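Local coordinates for putative lipoprotein YerB (Bacillus subtilis, PDB 2PSB) that is of unknown function but, as a putative membrane-anchored lipoprotein, interacts with PcrA, at residues A[259-273]-A[279-291]. Numbering follows the deposited sequence.
Sequences LFQHGNVIETDWKQV and PVKDGKWLPFVPG
Asp269 O is approached by more than one group. Val280 N donates to it at 3.1 Å from well above the carbonyl plane, 60° out of it, and Pro279 CA adds a C-H...O contact to Asp269 O at 3.4 Å. The return bond, Asp269 N to Val280 O, is longer at 3.3 Å. Thr268 OG1 sits beside both carbonyl oxygens, while its tip meets Leu286 CD1 head on; that same methyl also touches Ile266 CG2. Outside this pair, Lys281 bends at chi2 (46°), carrying its methylenes past Glu267 O and its NZ to within 3.4 Å of Asp269 OD2, a weak salt bridge; Lys256 pairs with the other carboxylate oxygen, also weakly. With an alanine here, Asp269 OD2 would probably lose this counter-charge and Glu267 O the methylenes that lie along it. The bonds belong to an antiparallel beta meander, in which strand 264-273 lies between 255-261, reached through a type I' turn, and 276-281. Past the short strand 284-285, residues 287-289 run alongside the first hairpin with no backbone hydrogen bond to it. Here a water accepts from Gln261 NE2 (2.7 Å) and donates to Pro287 O (2.6 Å), while Gln261 OE1 takes a weak bond from Asn230. Leu259 CD1 reaches the edge of the Phe288 ring, in its plane; by contrast, Val289 CG2 lies over a face of His262, 3.5 Å from CE1.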
ATOM      1  N   LEU A 259      -4.927 -13.578  -7.872  1.00 33.43           N
ATOM      2  CA  LEU A 259      -4.640 -12.420  -8.697  1.00 31.63           C
ATOM      3  C   LEU A 259      -5.829 -12.110  -9.597  1.00 32.66           C
ATOM      4  O   LEU A 259      -6.243 -12.949 -10.397  1.00 33.50           O
ATOM      5  CB  LEU A 259      -3.394 -12.690  -9.539  1.00 28.01           C
ATOM      6  CG  LEU A 259      -2.887 -11.538 -10.407  1.00 28.53           C
ATOM      7  CD1 LEU A 259      -2.500 -10.315  -9.529  1.00 24.89           C
ATOM      8  CD2 LEU A 259      -1.688 -12.029 -11.201  1.00 26.12           C
ATOM      9  N   PHE A 260      -6.376 -10.904  -9.449  1.00 33.55           N
ATOM     10  CA  PHE A 260      -7.522 -10.460 -10.237  1.00 32.33           C
ATOM     11  C   PHE A 260      -7.157  -9.314 -11.159  1.00 33.55           C
ATOM     12  O   PHE A 260      -6.759  -8.234 -10.705  1.00 31.33           O
ATOM     13  CB  PHE A 260      -8.665  -9.979  -9.345  1.00 32.40           C
ATOM     14  CG  PHE A 260      -9.147 -10.995  -8.362  1.00 33.45           C
ATOM     15  CD1 PHE A 260      -8.403 -11.292  -7.229  1.00 33.93           C
ATOM     16  CD2 PHE A 260     -10.360 -11.659  -8.569  1.00 34.46           C
ATOM     17  CE1 PHE A 260      -8.855 -12.235  -6.308  1.00 33.94           C
ATOM     18  CE2 PHE A 260     -10.819 -12.602  -7.656  1.00 33.40           C
ATOM     19  CZ  PHE A 260     -10.066 -12.891  -6.523  1.00 33.85           C
ATOM     20  N   GLN A 261      -7.320  -9.551 -12.454  1.00 34.73           N
ATOM     21  CA  GLN A 261      -7.039  -8.550 -13.469  1.00 37.98           C
ATOM     22  C   GLN A 261      -7.959  -8.824 -14.661  1.00 39.99           C
ATOM     23  O   GLN A 261      -8.222  -9.978 -14.990  1.00 42.20           O
ATOM     24  CB  GLN A 261      -5.559  -8.620 -13.879  1.00 36.97           C
ATOM     25  CG  GLN A 261      -4.955  -9.998 -13.730  1.00 37.16           C
ATOM     26  CD  GLN A 261      -3.509 -10.084 -14.202  1.00 37.21           C
ATOM     27  OE1 GLN A 261      -2.637  -9.332 -13.757  1.00 36.16           O
ATOM     28  NE2 GLN A 261      -3.248 -11.019 -15.099  1.00 38.58           N
ATOM     29  N   HIS A 262      -8.474  -7.771 -15.285  1.00 40.94           N
ATOM     30  CA  HIS A 262      -9.367  -7.927 -16.431  1.00 42.44           C
ATOM     31  C   HIS A 262     -10.586  -8.793 -16.117  1.00 43.33           C
ATOM     32  O   HIS A 262     -10.998  -9.613 -16.932  1.00 44.37           O
ATOM     33  CB  HIS A 262      -8.607  -8.544 -17.607  1.00 42.96           C
ATOM     34  CG  HIS A 262      -7.601  -7.624 -18.220  1.00 45.47           C
ATOM     35  ND1 HIS A 262      -6.500  -8.080 -18.910  1.00 45.68           N
ATOM     36  CD2 HIS A 262      -7.530  -6.272 -18.253  1.00 46.17           C
ATOM     37  CE1 HIS A 262      -5.793  -7.050 -19.341  1.00 46.84           C
ATOM     38  NE2 HIS A 262      -6.398  -5.940 -18.955  1.00 47.27           N
ATOM     39  N   GLY A 263     -11.162  -8.618 -14.937  1.00 43.45           N
ATOM     40  CA  GLY A 263     -12.322  -9.411 -14.584  1.00 43.85           C
ATOM     41  C   GLY A 263     -11.941 -10.857 -14.345  1.00 44.07           C
ATOM     42  O   GLY A 263     -12.748 -11.646 -13.851  1.00 43.32           O
ATOM     43  N   ASN A 264     -10.705 -11.200 -14.694  1.00 42.28           N
ATOM     44  CA  ASN A 264     -10.210 -12.559 -14.507  1.00 42.98           C
ATOM     45  C   ASN A 264      -9.726 -12.796 -13.089  1.00 42.43           C
ATOM     46  O   ASN A 264      -9.459 -11.861 -12.346  1.00 41.77           O
ATOM     47  CB  ASN A 264      -9.052 -12.860 -15.468  1.00 43.38           C
ATOM     48  CG  ASN A 264      -9.517 -13.128 -16.880  1.00 45.28           C
ATOM     49  OD1 ASN A 264     -10.215 -12.316 -17.482  1.00 45.62           O
ATOM     50  ND2 ASN A 264      -9.126 -14.276 -17.421  1.00 46.76           N
ATOM     51  N   VAL A 265      -9.620 -14.069 -12.732  1.00 42.88           N
ATOM     52  CA  VAL A 265      -9.138 -14.490 -11.429  1.00 43.35           C
ATOM     53  C   VAL A 265      -8.095 -15.558 -11.735  1.00 44.48           C
ATOM     54  O   VAL A 265      -8.230 -16.309 -12.702  1.00 46.19           O
ATOM     55  CB  VAL A 265     -10.272 -15.094 -10.563  1.00 42.80           C
ATOM     56  CG1 VAL A 265     -10.953 -16.216 -11.301  1.00 43.05           C
ATOM     57  CG2 VAL A 265      -9.708 -15.601  -9.244  1.00 42.53           C
ATOM     58  N   ILE A 266      -7.040 -15.608 -10.928  1.00 44.34           N
ATOM     59  CA  ILE A 266      -5.972 -16.574 -11.135  1.00 41.12           C
ATOM     60  C   ILE A 266      -5.506 -17.079  -9.791  1.00 40.81           C
ATOM     61  O   ILE A 266      -5.154 -16.286  -8.917  1.00 42.26           O
ATOM     62  CB  ILE A 266      -4.755 -15.935 -11.835  1.00 39.01           C
ATOM     63  CG1 ILE A 266      -5.174 -15.329 -13.172  1.00 39.57           C
ATOM     64  CG2 ILE A 266      -3.665 -16.973 -12.036  1.00 36.64           C
ATOM     65  CD1 ILE A 266      -4.074 -14.540 -13.853  1.00 36.08           C
ATOM     66  N   GLU A 267      -5.519 -18.393  -9.613  1.00 40.25           N
ATOM     67  CA  GLU A 267      -5.052 -18.958  -8.358  1.00 41.72           C
ATOM     68  C   GLU A 267      -3.541 -18.947  -8.453  1.00 39.96           C
ATOM     69  O   GLU A 267      -2.977 -19.318  -9.478  1.00 39.88           O
ATOM     70  CB  GLU A 267      -5.560 -20.387  -8.172  1.00 43.12           C
ATOM     71  CG  GLU A 267      -6.745 -20.500  -7.231  1.00 46.57           C
ATOM     72  CD  GLU A 267      -7.024 -21.939  -6.823  1.00 50.38           C
ATOM     73  OE1 GLU A 267      -7.619 -22.689  -7.632  1.00 49.33           O
ATOM     74  OE2 GLU A 267      -6.630 -22.317  -5.696  1.00 50.29           O
ATOM     75  N   THR A 268      -2.869 -18.518  -7.398  1.00 39.01           N
ATOM     76  CA  THR A 268      -1.421 -18.468  -7.478  1.00 38.59           C
ATOM     77  C   THR A 268      -0.717 -18.628  -6.151  1.00 37.34           C
ATOM     78  O   THR A 268      -1.341 -18.812  -5.108  1.00 36.68           O
ATOM     79  CB  THR A 268      -0.963 -17.133  -8.108  1.00 38.42           C
ATOM     80  OG1 THR A 268       0.443 -17.192  -8.376  1.00 45.72           O
ATOM     81  CG2 THR A 268      -1.230 -15.976  -7.164  1.00 34.41           C
ATOM     82  N   ASP A 269       0.606 -18.585  -6.227  1.00 39.08           N
ATOM     83  CA  ASP A 269       1.469 -18.655  -5.065  1.00 40.18           C
ATOM     84  C   ASP A 269       2.199 -17.328  -5.110  1.00 39.67           C
ATOM     85  O   ASP A 269       1.875 -16.460  -5.922  1.00 38.82           O
ATOM     86  CB  ASP A 269       2.477 -19.800  -5.193  1.00 42.38           C
ATOM     87  CG  ASP A 269       1.827 -21.165  -5.062  1.00 44.11           C
ATOM     88  OD1 ASP A 269       1.320 -21.477  -3.965  1.00 45.90           O
ATOM     89  OD2 ASP A 269       1.820 -21.916  -6.057  1.00 43.63           O
ATOM     90  N   TRP A 270       3.173 -17.169  -4.228  1.00 40.22           N
ATOM     91  CA  TRP A 270       3.971 -15.954  -4.184  1.00 39.60           C
ATOM     92  C   TRP A 270       5.268 -16.225  -3.438  1.00 40.16           C
ATOM     93  O   TRP A 270       5.293 -16.957  -2.446  1.00 41.66           O
ATOM     94  CB  TRP A 270       3.210 -14.809  -3.502  1.00 36.85           C
ATOM     95  CG  TRP A 270       2.918 -15.034  -2.049  1.00 35.50           C
ATOM     96  CD1 TRP A 270       1.780 -15.568  -1.512  1.00 34.41           C
ATOM     97  CD2 TRP A 270       3.795 -14.773  -0.946  1.00 34.47           C
ATOM     98  NE1 TRP A 270       1.898 -15.661  -0.149  1.00 34.41           N
ATOM     99  CE2 TRP A 270       3.126 -15.183   0.225  1.00 34.04           C
ATOM    100  CE3 TRP A 270       5.085 -14.238  -0.834  1.00 33.25           C
ATOM    101  CZ2 TRP A 270       3.703 -15.075   1.498  1.00 34.47           C
ATOM    102  CZ3 TRP A 270       5.658 -14.128   0.434  1.00 30.35           C
ATOM    103  CH2 TRP A 270       4.969 -14.548   1.578  1.00 32.01           C
ATOM    104  N   LYS A 271       6.346 -15.648  -3.945  1.00 40.51           N
ATOM    105  CA  LYS A 271       7.651 -15.788  -3.327  1.00 40.70           C
ATOM    106  C   LYS A 271       8.162 -14.370  -3.150  1.00 40.29           C
ATOM    107  O   LYS A 271       7.663 -13.435  -3.790  1.00 37.07           O
ATOM    108  CB  LYS A 271       8.629 -16.532  -4.240  1.00 42.99           C
ATOM    109  CG  LYS A 271       8.421 -18.034  -4.401  1.00 45.81           C
ATOM    110  CD  LYS A 271       9.468 -18.591  -5.376  1.00 47.11           C
ATOM    111  CE  LYS A 271       9.203 -20.050  -5.772  1.00 49.24           C
ATOM    112  NZ  LYS A 271       9.406 -21.018  -4.659  1.00 48.57           N
ATOM    113  N   GLN A 272       9.148 -14.207  -2.274  1.00 39.05           N
ATOM    114  CA  GLN A 272       9.735 -12.903  -2.082  1.00 38.19           C
ATOM    115  C   GLN A 272      10.968 -12.899  -2.959  1.00 38.42           C
ATOM    116  O   GLN A 272      11.771 -13.823  -2.901  1.00 40.14           O
ATOM    117  CB  GLN A 272      10.152 -12.679  -0.635  1.00 38.94           C
ATOM    118  CG  GLN A 272      10.540 -11.232  -0.360  1.00 41.56           C
ATOM    119  CD  GLN A 272      11.153 -11.031   1.012  1.00 43.61           C
ATOM    120  OE1 GLN A 272      12.365 -11.139   1.187  1.00 43.90           O
ATOM    121  NE2 GLN A 272      10.311 -10.751   1.996  1.00 43.45           N
ATOM    122  N   VAL A 273      11.098 -11.876  -3.791  1.00 37.11           N
ATOM    123  CA  VAL A 273      12.250 -11.736  -4.667  1.00 35.36           C
ATOM    124  C   VAL A 273      12.755 -10.311  -4.502  1.00 34.47           C
ATOM    125  O   VAL A 273      12.099  -9.353  -4.904  1.00 34.92           O
ATOM    126  CB  VAL A 273      11.873 -11.983  -6.134  1.00 34.56           C
ATOM    127  CG1 VAL A 273      13.120 -11.974  -6.991  1.00 32.78           C
ATOM    128  CG2 VAL A 273      11.149 -13.307  -6.270  1.00 33.00           C
ATOM    129  N   PRO A 279       4.034 -12.745  -7.456  1.00 29.22           N
ATOM    130  CA  PRO A 279       3.070 -13.818  -7.731  1.00 28.51           C
ATOM    131  C   PRO A 279       3.734 -14.777  -8.727  1.00 29.45           C
ATOM    132  O   PRO A 279       4.254 -14.345  -9.757  1.00 27.96           O
ATOM    133  CB  PRO A 279       1.885 -13.072  -8.341  1.00 25.83           C
ATOM    134  CG  PRO A 279       2.567 -11.914  -9.070  1.00 24.87           C
ATOM    135  CD  PRO A 279       3.625 -11.476  -8.090  1.00 27.32           C
ATOM    136  N   VAL A 280       3.750 -16.067  -8.414  1.00 30.85           N
ATOM    137  CA  VAL A 280       4.382 -17.029  -9.308  1.00 33.17           C
ATOM    138  C   VAL A 280       3.504 -18.256  -9.484  1.00 35.13           C
ATOM    139  O   VAL A 280       2.944 -18.768  -8.522  1.00 37.12           O
ATOM    140  CB  VAL A 280       5.759 -17.480  -8.777  1.00 32.26           C
ATOM    141  CG1 VAL A 280       6.695 -16.273  -8.661  1.00 30.49           C
ATOM    142  CG2 VAL A 280       5.601 -18.152  -7.432  1.00 31.53           C
ATOM    143  N   LYS A 281       3.388 -18.720 -10.718  1.00 35.95           N
ATOM    144  CA  LYS A 281       2.573 -19.881 -10.995  1.00 36.69           C
ATOM    145  C   LYS A 281       3.199 -20.757 -12.066  1.00 36.26           C
ATOM    146  O   LYS A 281       3.590 -20.278 -13.129  1.00 36.28           O
ATOM    147  CB  LYS A 281       1.162 -19.445 -11.411  1.00 39.40           C
ATOM    148  CG  LYS A 281       0.109 -20.532 -11.196  1.00 42.06           C
ATOM    149  CD  LYS A 281       0.281 -21.166  -9.815  1.00 43.95           C
ATOM    150  CE  LYS A 281      -0.688 -22.311  -9.578  1.00 46.83           C
ATOM    151  NZ  LYS A 281      -0.294 -23.132  -8.399  1.00 47.01           N
ATOM    152  N   ASP A 282       3.287 -22.046 -11.757  1.00 38.28           N
ATOM    153  CA  ASP A 282       3.856 -23.057 -12.640  1.00 38.96           C
ATOM    154  C   ASP A 282       5.302 -22.762 -12.949  1.00 39.30           C
ATOM    155  O   ASP A 282       5.767 -22.953 -14.065  1.00 40.77           O
ATOM    156  CB  ASP A 282       3.053 -23.164 -13.938  1.00 40.04           C
ATOM    157  CG  ASP A 282       1.586 -23.440 -13.688  1.00 41.43           C
ATOM    158  OD1 ASP A 282       1.266 -24.101 -12.676  1.00 39.82           O
ATOM    159  OD2 ASP A 282       0.754 -22.994 -14.505  1.00 43.66           O
ATOM    160  N   GLY A 283       6.015 -22.275 -11.945  1.00 40.66           N
ATOM    161  CA  GLY A 283       7.419 -21.986 -12.139  1.00 40.94           C
ATOM    162  C   GLY A 283       7.749 -20.682 -12.833  1.00 40.55           C
ATOM    163  O   GLY A 283       8.882 -20.487 -13.281  1.00 42.10           O
ATOM    164  N   LYS A 284       6.776 -19.785 -12.941  1.00 40.14           N
ATOM    165  CA  LYS A 284       7.036 -18.496 -13.568  1.00 39.97           C
ATOM    166  C   LYS A 284       6.299 -17.351 -12.901  1.00 37.94           C
ATOM    167  O   LYS A 284       5.264 -17.540 -12.265  1.00 37.66           O
ATOM    168  CB  LYS A 284       6.688 -18.531 -15.055  1.00 41.91           C
ATOM    169  CG  LYS A 284       5.332 -19.126 -15.371  1.00 46.61           C
ATOM    170  CD  LYS A 284       5.066 -19.123 -16.868  1.00 48.78           C
ATOM    171  CE  LYS A 284       6.178 -19.816 -17.649  1.00 50.41           C
ATOM    172  NZ  LYS A 284       5.884 -19.836 -19.114  1.00 49.25           N
ATOM    173  N   TRP A 285       6.868 -16.160 -13.037  1.00 36.30           N
ATOM    174  CA  TRP A 285       6.284 -14.943 -12.486  1.00 34.65           C
ATOM    175  C   TRP A 285       5.053 -14.600 -13.311  1.00 34.63           C
ATOM    176  O   TRP A 285       5.076 -14.692 -14.544  1.00 34.90           O
ATOM    177  CB  TRP A 285       7.243 -13.762 -12.630  1.00 34.58           C
ATOM    178  CG  TRP A 285       8.514 -13.820 -11.854  1.00 35.43           C
ATOM    179  CD1 TRP A 285       9.211 -14.938 -11.472  1.00 35.31           C
ATOM    180  CD2 TRP A 285       9.288 -12.697 -11.425  1.00 35.25           C
ATOM    181  NE1 TRP A 285      10.374 -14.569 -10.836  1.00 33.43           N
ATOM    182  CE2 TRP A 285      10.446 -13.201 -10.793  1.00 35.01           C
ATOM    183  CE3 TRP A 285       9.113 -11.307 -11.516  1.00 37.26           C
ATOM    184  CZ2 TRP A 285      11.434 -12.363 -10.249  1.00 35.54           C
ATOM    185  CZ3 TRP A 285      10.093 -10.468 -10.975  1.00 38.18           C
ATOM    186  CH2 TRP A 285      11.242 -11.004 -10.348  1.00 37.08           C
ATOM    187  N   LEU A 286       3.980 -14.210 -12.634  1.00 33.03           N
ATOM    188  CA  LEU A 286       2.776 -13.779 -13.321  1.00 32.44           C
ATOM    189  C   LEU A 286       2.955 -12.268 -13.478  1.00 32.76           C
ATOM    190  O   LEU A 286       3.339 -11.591 -12.532  1.00 32.66           O
ATOM    191  CB  LEU A 286       1.547 -14.079 -12.468  1.00 31.74           C
ATOM    192  CG  LEU A 286       1.147 -15.554 -12.463  1.00 32.32           C
ATOM    193  CD1 LEU A 286       0.137 -15.817 -11.361  1.00 31.07           C
ATOM    194  CD2 LEU A 286       0.581 -15.921 -13.830  1.00 31.53           C
ATOM    195  N   PRO A 287       2.717 -11.726 -14.684  1.00 33.41           N
ATOM    196  CA  PRO A 287       2.880 -10.276 -14.849  1.00 33.36           C
ATOM    197  C   PRO A 287       1.638  -9.489 -14.399  1.00 33.74           C
ATOM    198  O   PRO A 287       0.574 -10.066 -14.179  1.00 33.82           O
ATOM    199  CB  PRO A 287       3.134 -10.138 -16.346  1.00 33.06           C
ATOM    200  CG  PRO A 287       2.242 -11.184 -16.909  1.00 29.61           C
ATOM    201  CD  PRO A 287       2.490 -12.378 -15.987  1.00 32.97           C
ATOM    202  N   PHE A 288       1.791  -8.174 -14.262  1.00 34.60           N
ATOM    203  CA  PHE A 288       0.681  -7.295 -13.883  1.00 32.00           C
ATOM    204  C   PHE A 288       0.254  -6.526 -15.124  1.00 33.19           C
ATOM    205  O   PHE A 288       1.046  -6.343 -16.059  1.00 31.51           O
ATOM    206  CB  PHE A 288       1.086  -6.241 -12.839  1.00 30.81           C
ATOM    207  CG  PHE A 288       1.335  -6.781 -11.460  1.00 30.06           C
ATOM    208  CD1 PHE A 288       0.524  -7.772 -10.910  1.00 30.86           C
ATOM    209  CD2 PHE A 288       2.366  -6.258 -10.685  1.00 30.65           C
ATOM    210  CE1 PHE A 288       0.743  -8.233  -9.599  1.00 29.20           C
ATOM    211  CE2 PHE A 288       2.591  -6.710  -9.377  1.00 30.96           C
ATOM    212  CZ  PHE A 288       1.780  -7.697  -8.834  1.00 26.91           C
ATOM    213  N   VAL A 289      -0.998  -6.075 -15.115  1.00 32.71           N
ATOM    214  CA  VAL A 289      -1.564  -5.267 -16.191  1.00 31.14           C
ATOM    215  C   VAL A 289      -1.080  -3.839 -15.937  1.00 29.84           C
ATOM    216  O   VAL A 289      -1.129  -3.362 -14.810  1.00 28.67           O
ATOM    217  CB  VAL A 289      -3.120  -5.250 -16.122  1.00 33.83           C
ATOM    218  CG1 VAL A 289      -3.669  -4.110 -16.972  1.00 32.52           C
ATOM    219  CG2 VAL A 289      -3.694  -6.592 -16.577  1.00 31.26           C
ATOM    220  N   PRO A 290      -0.624  -3.130 -16.978  1.00 32.58           N
ATOM    221  CA  PRO A 290      -0.165  -1.755 -16.725  1.00 32.24           C
ATOM    222  C   PRO A 290      -1.201  -0.927 -15.941  1.00 31.50           C
ATOM    223  O   PRO A 290      -2.389  -0.946 -16.254  1.00 30.55           O
ATOM    224  CB  PRO A 290       0.070  -1.205 -18.130  1.00 31.84           C
ATOM    225  CG  PRO A 290       0.448  -2.418 -18.919  1.00 32.00           C
ATOM    226  CD  PRO A 290      -0.506  -3.480 -18.406  1.00 31.65           C
ATOM    227  N   GLY A 291      -0.750  -0.214 -14.910  1.00 32.20           N
ATOM    228  CA  GLY A 291      -1.668   0.597 -14.124  1.00 31.68           C
ATOM    229  C   GLY A 291      -1.473   0.462 -12.624  1.00 31.61           C
ATOM    230  O   GLY A 291      -0.426   0.016 -12.161  1.00 31.45           O
TER
HETATM  231  O   HOH W   1      -0.803 -12.194 -14.911  1.00 37.91           O